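Local coordinates for subclass B3 metallo-beta-lactamase (Sphingobium indicum, PDB 7LUU), which probably inactivates beta-lactam antibiotics by hydrolysing them at an active site that holds two zinc ions, at residues G66-V71 and A79-G84; G86-D91 and F117-E122; G139-A144 and V173-V178; I192-T197 and M205-N210. One frame throughout, in Å; residues are numbered along the deposited sequence.

Interaction 1. Residues G66-V71 and A79-G84; sequences GNSYLV and ALIDTG
Tyr69 and Leu80 stand opposite each other as an antiparallel hydrogen-bonded pair, and both side chains leave by the same side of the sheet, where Tyr69 CB comes within 4.3 Å of Leu80 CB. Val71 CG2 lies 4.2 Å from Leu80 CB. Ser68, Leu70, Ala79 and Ile81 take the other side, and there Leu70 CD2 just touches Ala79 CB.

Moving outward, Tyr69 N bonds to Leu80 O at 2.8 Å, and Leu80 N returns the bond to Tyr69 O. Leu80 O also lies in the plane of the phenol ring at its edge, 3.6 Å from Tyr69 CD1. Asp82 N donates to Asn67 O in an almost straight bond (177°). In one of two conformers Asn67 CG sits between its backbone N and carbonyl carbon (chi1 67°), which brings the amide to the end of the other strand. There Asn67 ND2 makes a weak hydrogen bond to Asp82 O at 3.0 Å and lies 3.9 Å from Ile81 CG2. Asp82 OD1 accepts from Gly84 N, an Asx turn. Asp82 OD2 accepts from a water at 2.9 Å that is 2.7 Å from Tyr69 OH.

This hairpin belongs to the first of the two sheets of the metallo-beta-lactamase sandwich. Strand 62-65 runs beside Leu70, and strand 87-90 pairs with Ala79 and Ile81. Phe110, after helix 98-107, meets the Tyr69 ring edge-to-face. On the side of Ser68 and Ile81 the second sheet closes in: Ser68 OG, which donates to Asn67 OD1, also bonds to Trp209 NE1, and Ile220 and Phe222 of strand 216-223 pack alongside.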
loop_
_atom_site.group_PDB
_atom_site.type_symbol
_atom_site.label_atom_id
_atom_site.label_comp_id
_atom_site.label_asym_id
_atom_site.label_seq_id
_atom_site.Cartn_x
_atom_site.Cartn_y
_atom_site.Cartn_z
ATOM N N GLY A 66 11.371 -14.499 8.325
ATOM C CA GLY A 66 10.655 -14.590 9.600
ATOM C C GLY A 66 9.223 -14.970 9.387
ATOM O O GLY A 66 8.891 -15.799 8.554
ATOM N N ASN A 67 8.380 -14.204 10.078
ATOM C CA ASN A 67 6.946 -14.330 10.133
ATOM C C ASN A 67 6.226 -13.614 9.000
ATOM O O ASN A 67 5.004 -13.540 9.025
ATOM C CB ASN A 67 6.451 -13.790 11.497
ATOM C CG ASN A 67 6.637 -12.210 11.717
ATOM O OD1 ASN A 67 7.279 -11.463 10.970
ATOM N ND2 ASN A 67 6.100 -11.753 12.858
ATOM N N SER A 68 6.957 -13.086 8.019
ATOM C CA SER A 68 6.375 -12.144 7.074
ATOM C C SER A 68 6.438 -12.753 5.689
ATOM O O SER A 68 7.480 -13.317 5.292
ATOM C CB SER A 68 7.214 -10.811 7.123
ATOM O OG SER A 68 6.982 -10.199 8.426
ATOM N N TYR A 69 5.352 -12.581 4.951
ATOM C CA TYR A 69 5.162 -13.245 3.665
ATOM C C TYR A 69 4.608 -12.302 2.607
ATOM O O TYR A 69 4.003 -11.282 2.898
ATOM C CB TYR A 69 4.149 -14.406 3.786
ATOM C CG TYR A 69 4.496 -15.404 4.845
ATOM C CD1 TYR A 69 4.239 -15.148 6.196
ATOM C CD2 TYR A 69 5.085 -16.611 4.499
ATOM C CE1 TYR A 69 4.551 -16.120 7.206
ATOM C CE2 TYR A 69 5.390 -17.573 5.497
ATOM C CZ TYR A 69 5.113 -17.323 6.827
ATOM O OH TYR A 69 5.441 -18.275 7.816
ATOM N N LEU A 70 4.736 -12.735 1.363
ATOM C CA LEU A 70 4.048 -12.089 0.238
ATOM C C LEU A 70 2.948 -12.989 -0.289
ATOM O O LEU A 70 3.174 -14.184 -0.558
ATOM C CB LEU A 70 5.019 -11.815 -0.908
ATOM C CG LEU A 70 5.979 -10.682 -0.488
ATOM C CD1 LEU A 70 7.079 -10.450 -1.526
ATOM C CD2 LEU A 70 5.275 -9.337 -0.082
ATOM N N VAL A 71 1.763 -12.412 -0.464
ATOM C CA VAL A 71 0.609 -13.184 -0.977
ATOM C C VAL A 71 -0.084 -12.451 -2.125
ATOM O O VAL A 71 -1.212 -12.768 -2.502
ATOM C CB VAL A 71 -0.414 -13.508 0.124
ATOM C CG1 VAL A 71 0.205 -14.524 1.105
ATOM C CG2 VAL A 71 -0.918 -12.227 0.850
ATOM N N ALA A 79 1.091 -8.022 1.506
ATOM C CA ALA A 79 1.915 -8.714 2.517
ATOM C C ALA A 79 1.036 -9.380 3.563
ATOM O O ALA A 79 -0.116 -8.995 3.756
ATOM C CB ALA A 79 2.859 -7.741 3.236
ATOM N N LEU A 80 1.584 -10.394 4.240
ATOM C CA LEU A 80 0.886 -11.131 5.310
ATOM C C LEU A 80 1.894 -11.283 6.440
ATOM O O LEU A 80 3.029 -11.711 6.204
ATOM C CB LEU A 80 0.397 -12.516 4.827
ATOM C CG LEU A 80 -0.213 -13.294 5.967
ATOM C CD1 LEU A 80 -1.669 -12.749 6.175
ATOM C CD2 LEU A 80 -0.245 -14.758 5.486
ATOM N N ILE A 81 1.520 -10.833 7.634
ATOM C CA ILE A 81 2.388 -10.944 8.818
ATOM C C ILE A 81 1.720 -11.867 9.809
ATOM O O ILE A 81 0.575 -11.617 10.214
ATOM C CB ILE A 81 2.626 -9.567 9.480
ATOM C CG1 ILE A 81 3.171 -8.580 8.439
ATOM C CG2 ILE A 81 3.564 -9.696 10.744
ATOM C CD1 ILE A 81 3.148 -7.151 8.978
ATOM N N ASP A 82 2.431 -12.907 10.229
ATOM C CA ASP A 82 1.960 -13.795 11.285
ATOM C C ASP A 82 2.512 -13.293 12.620
ATOM O O ASP A 82 3.685 -13.494 12.935
ATOM C CB ASP A 82 2.372 -15.231 10.982
ATOM C CG ASP A 82 2.037 -16.175 12.109
ATOM O OD1 ASP A 82 1.342 -15.716 13.041
ATOM O OD2 ASP A 82 2.577 -17.343 12.075
ATOM N N THR A 83 1.644 -12.701 13.459
ATOM C CA THR A 83 2.138 -11.996 14.639
ATOM C C THR A 83 2.242 -12.888 15.874
ATOM O O THR A 83 2.775 -12.444 16.891
ATOM C CB THR A 83 1.214 -10.838 14.996
ATOM O OG1 THR A 83 0.003 -11.418 15.532
ATOM C CG2 THR A 83 0.806 -9.999 13.724
ATOM N N GLY A 84 1.721 -14.094 15.806
ATOM C CA GLY A 84 1.609 -14.969 16.957
ATOM C C GLY A 84 0.289 -14.836 17.686
ATOM O O GLY A 84 -0.059 -15.723 18.481
HETATM O O HOH W 1 4.864 -17.849 10.445
#

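Interaction 2. Residues G86-D91 and F117-E122; sequences GLVLID and FILSTE. With ZN (zinc ion), chain B.
Leu89 and Ile118 lie at the middle of a parallel pairing whose strand axes diverge by 24°. Three main-chain bonds join it: Leu89 N to Phe117 O, Leu119 N to Leu89 O at 2.7 Å, and Asp91 N to Leu119 O.

Apolar packing occurs on both sides. Val88 CG1 presses on Leu119 CG at 3.7 Å, and Leu119 CD1 reaches Ile90 CG1 at 3.9 Å; on the opposite face of the sheet, Leu89 CB meets Ile118 CG1.

The polar contacts gather at the C-terminal end. Asp91 grips Thr121 twice: OD1 takes Thr121 N at 2.9 Å, and OD2 uses its syn lone pair for Thr121 OG1 at 2.7 Å, the two side chains crossing at about a right angle. Thr121 OG1 meets that oxygen from between its own backbone N and carbonyl carbon (chi1 58°). A water links Asp91 OD1, Ser120 OG and Glu122 O, so the same carboxylate is tied through water to the backbone of the zinc ligand.

Glu122 OE2 binds zinc at 1.9 Å, with a water on the same ion and His124 and His200 completing the site. A beta-alpha-beta unit ending in a metal-binding loop is characteristic of the metallo-beta-lactamase fold; here Glu122 takes the first histidine position of the usual HXHXDH motif.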
loop_
_atom_site.group_PDB
_atom_site.type_symbol
_atom_site.label_atom_id
_atom_site.label_comp_id
_atom_site.label_asym_id
_atom_site.label_seq_id
_atom_site.Cartn_x
_atom_site.Cartn_y
_atom_site.Cartn_z
ATOM N N GLY A 86 -2.594 -13.609 15.692
ATOM C CA GLY A 86 -3.413 -13.229 14.565
ATOM C C GLY A 86 -2.544 -12.768 13.416
ATOM O O GLY A 86 -1.337 -12.548 13.557
ATOM N N LEU A 87 -3.200 -12.592 12.285
ATOM C CA LEU A 87 -2.493 -12.260 11.041
ATOM C C LEU A 87 -2.823 -10.830 10.664
ATOM O O LEU A 87 -3.917 -10.318 10.958
ATOM C CB LEU A 87 -2.881 -13.210 9.896
ATOM C CG LEU A 87 -2.781 -14.714 10.285
ATOM C CD1 LEU A 87 -3.357 -15.530 9.160
ATOM C CD2 LEU A 87 -1.320 -15.138 10.502
ATOM N N VAL A 88 -1.891 -10.204 9.953
ATOM C CA VAL A 88 -2.123 -8.850 9.413
ATOM C C VAL A 88 -1.859 -8.884 7.910
ATOM O O VAL A 88 -0.799 -9.361 7.479
ATOM C CB VAL A 88 -1.138 -7.845 10.060
ATOM C CG1 VAL A 88 -1.320 -6.508 9.465
ATOM C CG2 VAL A 88 -1.392 -7.749 11.573
ATOM N N LEU A 89 -2.783 -8.362 7.117
ATOM C CA LEU A 89 -2.558 -8.175 5.674
ATOM C C LEU A 89 -2.226 -6.724 5.422
ATOM O O LEU A 89 -2.747 -5.859 6.125
ATOM C CB LEU A 89 -3.877 -8.525 4.983
ATOM C CG LEU A 89 -4.020 -9.262 3.692
ATOM C CD1 LEU A 89 -3.172 -10.499 3.467
ATOM C CD2 LEU A 89 -5.501 -9.708 3.669
ATOM N N ILE A 90 -1.448 -6.454 4.371
ATOM C CA ILE A 90 -1.171 -5.119 3.884
ATOM C C ILE A 90 -1.642 -5.056 2.446
ATOM O O ILE A 90 -1.120 -5.785 1.574
ATOM C CB ILE A 90 0.325 -4.761 3.980
ATOM C CG1 ILE A 90 0.720 -4.974 5.449
ATOM C CG2 ILE A 90 0.439 -3.261 3.556
ATOM C CD1 ILE A 90 2.188 -4.402 5.768
ATOM N N ASP A 91 -2.627 -4.173 2.222
ATOM C CA ASP A 91 -3.323 -3.902 0.952
ATOM C C ASP A 91 -4.165 -5.085 0.475
ATOM O O ASP A 91 -4.211 -6.175 1.091
ATOM C CB ASP A 91 -2.322 -3.413 -0.122
ATOM C CG ASP A 91 -1.996 -1.923 0.053
ATOM O OD1 ASP A 91 -2.750 -1.198 0.752
ATOM O OD2 ASP A 91 -1.013 -1.475 -0.510
ATOM N N PHE A 117 -6.257 -7.556 11.102
ATOM C CA PHE A 117 -6.129 -6.188 10.584
ATOM C C PHE A 117 -5.728 -6.252 9.124
ATOM O O PHE A 117 -4.939 -7.116 8.729
ATOM C CB PHE A 117 -5.059 -5.363 11.328
ATOM C CG PHE A 117 -5.411 -5.091 12.759
ATOM C CD1 PHE A 117 -6.357 -4.121 13.070
ATOM C CD2 PHE A 117 -4.805 -5.800 13.760
ATOM C CE1 PHE A 117 -6.704 -3.894 14.393
ATOM C CE2 PHE A 117 -5.147 -5.594 15.090
ATOM C CZ PHE A 117 -6.107 -4.610 15.402
ATOM N N ILE A 118 -6.215 -5.283 8.338
ATOM C CA ILE A 118 -5.771 -5.079 6.968
ATOM C C ILE A 118 -5.266 -3.640 6.921
ATOM O O ILE A 118 -6.041 -2.686 7.157
ATOM C CB ILE A 118 -6.918 -5.313 5.958
ATOM C CG1 ILE A 118 -7.450 -6.768 6.027
ATOM C CG2 ILE A 118 -6.425 -4.993 4.508
ATOM C CD1 ILE A 118 -8.910 -6.832 5.429
ATOM N N LEU A 119 -3.961 -3.468 6.662
ATOM C CA LEU A 119 -3.378 -2.112 6.586
ATOM C C LEU A 119 -3.507 -1.585 5.145
ATOM O O LEU A 119 -3.372 -2.337 4.198
ATOM C CB LEU A 119 -1.887 -2.141 7.008
ATOM C CG LEU A 119 -1.636 -2.974 8.285
ATOM C CD1 LEU A 119 -0.138 -2.776 8.614
ATOM C CD2 LEU A 119 -2.484 -2.611 9.485
ATOM N N SER A 120 -3.780 -0.292 4.973
ATOM C CA SER A 120 -4.000 0.284 3.635
ATOM C C SER A 120 -2.957 1.365 3.330
ATOM O O SER A 120 -2.862 2.341 4.080
ATOM C CB SER A 120 -5.418 0.867 3.553
ATOM O OG SER A 120 -5.615 1.597 2.342
ATOM N N THR A 121 -2.209 1.206 2.206
ATOM C CA THR A 121 -1.246 2.241 1.851
ATOM C C THR A 121 -1.902 3.446 1.194
ATOM O O THR A 121 -1.321 4.554 1.223
ATOM C CB THR A 121 -0.145 1.708 0.899
ATOM O OG1 THR A 121 -0.695 1.170 -0.322
ATOM C CG2 THR A 121 0.750 0.632 1.622
ATOM N N GLU A 122 -3.019 3.234 0.483
ATOM C CA GLU A 122 -3.671 4.331 -0.257
ATOM C C GLU A 122 -5.068 3.951 -0.724
ATOM O O GLU A 122 -5.342 2.765 -1.031
ATOM C CB GLU A 122 -2.849 4.765 -1.483
ATOM C CG GLU A 122 -2.671 3.589 -2.533
ATOM C CD GLU A 122 -2.093 4.090 -3.847
ATOM O OE1 GLU A 122 -0.830 4.033 -3.984
ATOM O OE2 GLU A 122 -2.856 4.477 -4.741
HETATM ZN ZN ZN B . -2.711 5.176 -6.513
HETATM O O HOH W 2 -5.018 0.256 0.204
HETATM O O HOH W 3 -2.717 3.585 -7.611
#

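Interaction 3. Residues G139-A144 and V173-V178; sequences GATVVA and VSRLRV
Val142 and Val173 point at each other tip to tip, Val142 CG2 standing 3.6 Å from Val173 CG1. The second methyl group of Val142 is used differently: CG1 lies beside Leu176 CD2 at 3.9 Å, with the two side chains pointing the same way. Val142 thus touches both Val173, which precedes strand 176-178, and Leu176, which lies in it.

Thr141 divides its branches between two arginines. Its CG2 meets Arg177 CB at 3.8 Å, the side chains crossing at about a right angle, while OG1 lies against Arg175 CD. The Arg175 chain leaves extended and then bends at chi3 (-59°), which turns NE out of the line of the chain. Farther on, Arg175 NH1 donates to Ala140 O at 2.8 Å; the oxygen lies at the guanidinium edge, in its plane, but the nitrogen stands well above the carbonyl plane. NH1 also bonds to Ala135 O, so the arginine's positive charge lies by the C-terminal end of helix 131-138, where it may be favourable.

Between the backbones, Val142 N bonds to Arg175 O, Arg177 N to Val142 O and Ala144 N to Arg177 O, joining parallel strands whose axes are 30° apart. Strand 176-178 is an edge strand of its sheet within this chain, while strand 141-144 has strand 115-119 on its other side. Helix 131-138 packs on Val142, and helix 146-154, the crossover of this beta-alpha-beta unit, packs on Ala144, Leu176 and Val178.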
loop_
_atom_site.group_PDB
_atom_site.type_symbol
_atom_site.label_atom_id
_atom_site.label_comp_id
_atom_site.label_asym_id
_atom_site.label_seq_id
_atom_site.Cartn_x
_atom_site.Cartn_y
_atom_site.Cartn_z
ATOM N N GLY A 139 -13.383 -10.668 8.952
ATOM C CA GLY A 139 -13.742 -9.918 10.133
ATOM C C GLY A 139 -12.687 -8.926 10.562
ATOM O O GLY A 139 -12.867 -8.256 11.595
ATOM N N ALA A 140 -11.661 -8.741 9.743
ATOM C CA ALA A 140 -10.577 -7.836 10.077
ATOM C C ALA A 140 -11.051 -6.374 10.145
ATOM O O ALA A 140 -11.936 -5.947 9.406
ATOM C CB ALA A 140 -9.422 -7.957 9.044
ATOM N N THR A 141 -10.297 -5.579 10.921
ATOM C CA THR A 141 -10.409 -4.139 10.965
ATOM C C THR A 141 -9.427 -3.547 9.969
ATOM O O THR A 141 -8.285 -3.989 9.921
ATOM C CB THR A 141 -10.078 -3.632 12.374
ATOM O OG1 THR A 141 -11.199 -4.007 13.201
ATOM C CG2 THR A 141 -10.004 -2.064 12.395
ATOM N N VAL A 142 -9.883 -2.541 9.193
ATOM C CA VAL A 142 -9.030 -1.905 8.193
ATOM C C VAL A 142 -8.359 -0.721 8.831
ATOM O O VAL A 142 -9.022 0.082 9.512
ATOM C CB VAL A 142 -9.875 -1.474 6.974
ATOM C CG1 VAL A 142 -8.943 -0.819 5.908
ATOM C CG2 VAL A 142 -10.521 -2.695 6.403
ATOM N N VAL A 143 -7.070 -0.559 8.561
ATOM C CA VAL A 143 -6.265 0.443 9.268
ATOM C C VAL A 143 -5.659 1.372 8.247
ATOM O O VAL A 143 -5.083 0.906 7.262
ATOM C CB VAL A 143 -5.139 -0.239 10.059
ATOM C CG1 VAL A 143 -4.386 0.836 10.835
ATOM C CG2 VAL A 143 -5.672 -1.336 11.014
ATOM N N ALA A 144 -5.791 2.698 8.469
ATOM C CA ALA A 144 -5.310 3.664 7.470
ATOM C C ALA A 144 -4.968 4.983 8.158
ATOM O O ALA A 144 -5.240 5.179 9.341
ATOM C CB ALA A 144 -6.351 3.932 6.379
ATOM N N VAL A 173 -15.282 0.916 2.373
ATOM C CA VAL A 173 -14.954 0.238 3.616
ATOM C C VAL A 173 -15.588 1.012 4.753
ATOM O O VAL A 173 -15.441 2.231 4.825
ATOM C CB VAL A 173 -13.415 0.232 3.830
ATOM C CG1 VAL A 173 -12.995 -0.412 5.204
ATOM C CG2 VAL A 173 -12.714 -0.444 2.715
ATOM N N SER A 174 -16.113 0.299 5.726
ATOM C CA SER A 174 -16.704 0.998 6.851
ATOM C C SER A 174 -15.975 0.742 8.157
ATOM O O SER A 174 -16.002 1.606 9.032
ATOM C CB SER A 174 -18.190 0.607 7.000
ATOM O OG SER A 174 -18.363 -0.796 6.832
ATOM N N ARG A 175 -15.297 -0.403 8.306
ATOM C CA ARG A 175 -14.793 -0.848 9.618
ATOM C C ARG A 175 -13.337 -0.404 9.676
ATOM O O ARG A 175 -12.451 -1.170 9.257
ATOM C CB ARG A 175 -14.880 -2.373 9.780
ATOM C CG ARG A 175 -14.410 -2.935 11.162
ATOM C CD ARG A 175 -14.304 -4.461 11.168
ATOM N NE ARG A 175 -15.569 -5.137 10.859
ATOM C CZ ARG A 175 -15.726 -6.103 9.942
ATOM N NH1 ARG A 175 -14.691 -6.574 9.230
ATOM N NH2 ARG A 175 -16.962 -6.639 9.775
ATOM N N LEU A 176 -13.091 0.805 10.247
ATOM C CA LEU A 176 -11.841 1.557 10.015
ATOM C C LEU A 176 -11.229 2.053 11.309
ATOM O O LEU A 176 -11.929 2.600 12.182
ATOM C CB LEU A 176 -12.062 2.791 9.167
ATOM C CG LEU A 176 -12.182 2.449 7.684
ATOM C CD1 LEU A 176 -12.985 3.478 6.975
ATOM C CD2 LEU A 176 -10.829 2.401 7.066
ATOM N N ARG A 177 -9.922 1.898 11.421
ATOM C CA ARG A 177 -9.141 2.396 12.526
ATOM C C ARG A 177 -8.145 3.348 11.919
ATOM O O ARG A 177 -7.461 2.971 10.966
ATOM C CB ARG A 177 -8.373 1.267 13.214
ATOM C CG ARG A 177 -7.357 1.767 14.253
ATOM C CD ARG A 177 -6.832 0.541 14.996
ATOM N NE ARG A 177 -5.733 0.840 15.883
ATOM C CZ ARG A 177 -5.375 0.035 16.886
ATOM N NH1 ARG A 177 -4.358 0.350 17.681
ATOM N NH2 ARG A 177 -6.062 -1.088 17.097
ATOM N N VAL A 178 -8.080 4.574 12.437
ATOM C CA VAL A 178 -7.121 5.563 11.928
ATOM C C VAL A 178 -5.845 5.516 12.766
ATOM O O VAL A 178 -5.901 5.568 14.006
ATOM C CB VAL A 178 -7.726 6.965 11.973
ATOM C CG1 VAL A 178 -6.697 8.048 11.691
ATOM C CG2 VAL A 178 -8.857 7.044 10.966
#

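Interaction 4. Residues I192-T197 and M205-N210; sequences ITAHAT and MTWSWN
Thr193 with Ser208 and His195 with Thr206 form the hydrogen-bonded pairs of an antiparallel hairpin whose strands meet at 155°, each pair closed by two main-chain bonds. On the side of these four residues the contact is polar. His195 NE2 lies 2.7 Å from Ser208 OG, a hydrogen bond in the plane of the imidazole at its edge. Ser208 OG gets there by sitting between its own backbone N and carbonyl carbon (chi1 66°). Farther along, Thr197 OG1 and Thr206 OG1 are 2.8 Å apart and hydrogen-bonded, their side chains crossing at about a right angle; Ser224 bonds to both hydroxyls, through its own hydroxyl and its backbone N.

This hairpin belongs to the second sheet of the alpha-beta/beta-alpha sandwich, and the loop between its strands carries the zinc ligand His200. Helix 242-257 packs on His195 and Thr197, whereas Trp207 and Trp209 face the first sheet.

On that inner side Ala194 CB reaches Trp207 CZ3 at 3.5 Å and Met205 SD at 3.7 Å. Met205 CG lies over one face of the indole, offset toward its rim, and a bend at chi3 (-94°) brings Met205 CE to 3.7 Å from Ala196 N. At the far end Ile192 and Trp209 lie side by side, with Ile192 CG1 3.8 Å from Trp209 CB.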
loop_
_atom_site.group_PDB
_atom_site.type_symbol
_atom_site.label_atom_id
_atom_site.label_comp_id
_atom_site.label_asym_id
_atom_site.label_seq_id
_atom_site.Cartn_x
_atom_site.Cartn_y
_atom_site.Cartn_z
ATOM N N ILE A 192 4.044 -2.729 14.567
ATOM C CA ILE A 192 4.040 -2.157 13.218
ATOM C C ILE A 192 3.887 -0.641 13.328
ATOM O O ILE A 192 2.891 -0.156 13.872
ATOM C CB ILE A 192 2.889 -2.757 12.402
ATOM C CG1 ILE A 192 3.072 -4.314 12.370
ATOM C CG2 ILE A 192 2.912 -2.190 10.979
ATOM C CD1 ILE A 192 1.743 -5.052 11.995
ATOM N N THR A 193 4.788 0.114 12.727
ATOM C CA THR A 193 4.688 1.565 12.830
ATOM C C THR A 193 4.097 2.150 11.557
ATOM O O THR A 193 4.476 1.762 10.453
ATOM C CB THR A 193 6.043 2.216 13.114
ATOM O OG1 THR A 193 6.561 1.698 14.357
ATOM C CG2 THR A 193 5.902 3.729 13.208
ATOM N N ALA A 194 3.156 3.097 11.718
ATOM C CA ALA A 194 2.565 3.829 10.573
ATOM C C ALA A 194 3.413 5.069 10.280
ATOM O O ALA A 194 3.785 5.808 11.211
ATOM C CB ALA A 194 1.123 4.254 10.950
ATOM N N HIS A 195 3.717 5.316 8.999
ATOM C CA HIS A 195 4.445 6.530 8.601
ATOM C C HIS A 195 3.660 7.227 7.516
ATOM O O HIS A 195 3.478 6.669 6.438
ATOM C CB HIS A 195 5.850 6.228 8.080
ATOM C CG HIS A 195 6.640 5.366 8.986
ATOM N ND1 HIS A 195 7.427 5.855 10.014
ATOM C CD2 HIS A 195 6.737 4.014 9.036
ATOM C CE1 HIS A 195 8.016 4.840 10.630
ATOM N NE2 HIS A 195 7.617 3.708 10.067
ATOM N N ALA A 196 3.244 8.455 7.766
ATOM C CA ALA A 196 2.595 9.201 6.677
ATOM C C ALA A 196 3.591 9.426 5.559
ATOM O O ALA A 196 4.667 10.018 5.792
ATOM C CB ALA A 196 2.093 10.554 7.188
ATOM N N THR A 197 3.231 9.036 4.306
ATOM C CA THR A 197 4.165 9.259 3.182
ATOM C C THR A 197 3.350 9.840 2.028
ATOM O O THR A 197 3.088 9.178 1.025
ATOM C CB THR A 197 4.921 7.984 2.768
ATOM O OG1 THR A 197 3.990 6.887 2.647
ATOM C CG2 THR A 197 5.976 7.653 3.831
ATOM N N MET A 205 0.316 6.012 2.969
ATOM C CA MET A 205 0.924 5.635 4.251
ATOM C C MET A 205 1.797 4.409 4.047
ATOM O O MET A 205 1.422 3.483 3.323
ATOM C CB MET A 205 -0.163 5.354 5.314
ATOM C CG MET A 205 0.458 4.967 6.722
ATOM S SD MET A 205 -0.755 5.398 8.031
ATOM C CE MET A 205 -0.138 7.047 8.437
ATOM N N THR A 206 2.950 4.405 4.719
ATOM C CA THR A 206 3.958 3.351 4.673
ATOM C C THR A 206 3.997 2.676 6.037
ATOM O O THR A 206 3.747 3.300 7.059
ATOM C CB THR A 206 5.303 4.008 4.314
ATOM O OG1 THR A 206 5.245 4.437 2.961
ATOM C CG2 THR A 206 6.541 3.066 4.542
ATOM N N TRP A 207 4.272 1.373 6.046
ATOM C CA TRP A 207 4.254 0.567 7.256
ATOM C C TRP A 207 5.610 -0.062 7.478
ATOM O O TRP A 207 6.157 -0.642 6.541
ATOM C CB TRP A 207 3.175 -0.547 7.069
ATOM C CG TRP A 207 1.843 0.016 6.604
ATOM C CD1 TRP A 207 1.392 0.148 5.283
ATOM C CD2 TRP A 207 0.874 0.660 7.427
ATOM N NE1 TRP A 207 0.140 0.769 5.286
ATOM C CE2 TRP A 207 -0.179 1.118 6.577
ATOM C CE3 TRP A 207 0.788 0.890 8.829
ATOM C CZ2 TRP A 207 -1.319 1.753 7.082
ATOM C CZ3 TRP A 207 -0.331 1.493 9.315
ATOM C CH2 TRP A 207 -1.379 1.947 8.436
ATOM N N SER A 208 6.084 -0.091 8.742
ATOM C CA SER A 208 7.349 -0.749 9.009
ATOM C C SER A 208 7.250 -1.649 10.231
ATOM O O SER A 208 6.495 -1.387 11.181
ATOM C CB SER A 208 8.484 0.298 9.219
ATOM O OG SER A 208 8.217 1.063 10.421
ATOM N N TRP A 209 8.060 -2.709 10.212
ATOM C CA TRP A 209 8.080 -3.588 11.352
ATOM C C TRP A 209 9.304 -4.484 11.263
ATOM O O TRP A 209 9.909 -4.641 10.204
ATOM C CB TRP A 209 6.782 -4.439 11.368
ATOM C CG TRP A 209 6.725 -5.499 10.251
ATOM C CD1 TRP A 209 7.045 -6.840 10.314
ATOM C CD2 TRP A 209 6.327 -5.247 8.882
ATOM N NE1 TRP A 209 6.846 -7.444 9.075
ATOM C CE2 TRP A 209 6.371 -6.501 8.196
ATOM C CE3 TRP A 209 5.883 -4.121 8.216
ATOM C CZ2 TRP A 209 6.078 -6.630 6.820
ATOM C CZ3 TRP A 209 5.542 -4.245 6.803
ATOM C CH2 TRP A 209 5.662 -5.507 6.150
ATOM N N ASN A 210 9.639 -5.120 12.390
ATOM C CA ASN A 210 10.726 -6.109 12.453
ATOM C C ASN A 210 10.189 -7.525 12.251
ATOM O O ASN A 210 9.129 -7.886 12.784
ATOM C CB ASN A 210 11.399 -6.038 13.823
ATOM C CG ASN A 210 12.531 -5.018 13.888
ATOM O OD1 ASN A 210 12.876 -4.398 12.876
ATOM N ND2 ASN A 210 13.132 -4.852 15.091
#

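How the interactions relate
Along the chain the four contacts follow one another without overlap. Interactions 1, 2 and 3 are steps across one sheet: strand 79-82 pairs with 87-90, and 115-119 with 141-144, so the centres of 1 and 2 are about 11 Å apart and those of 2 and 3 about 9 Å. Interaction 4 lies in the other sheet of the sandwich. Its Trp207 packs on Leu119 and its Trp209 on Ile81 and Ile90, which brings the two sheets into contact. Thr121 O also bonds to Met205 N, joining the two sheets close to Glu122. The zinc ligands thus come from loops carried by both sheets, Glu122 from one and His200 from the other.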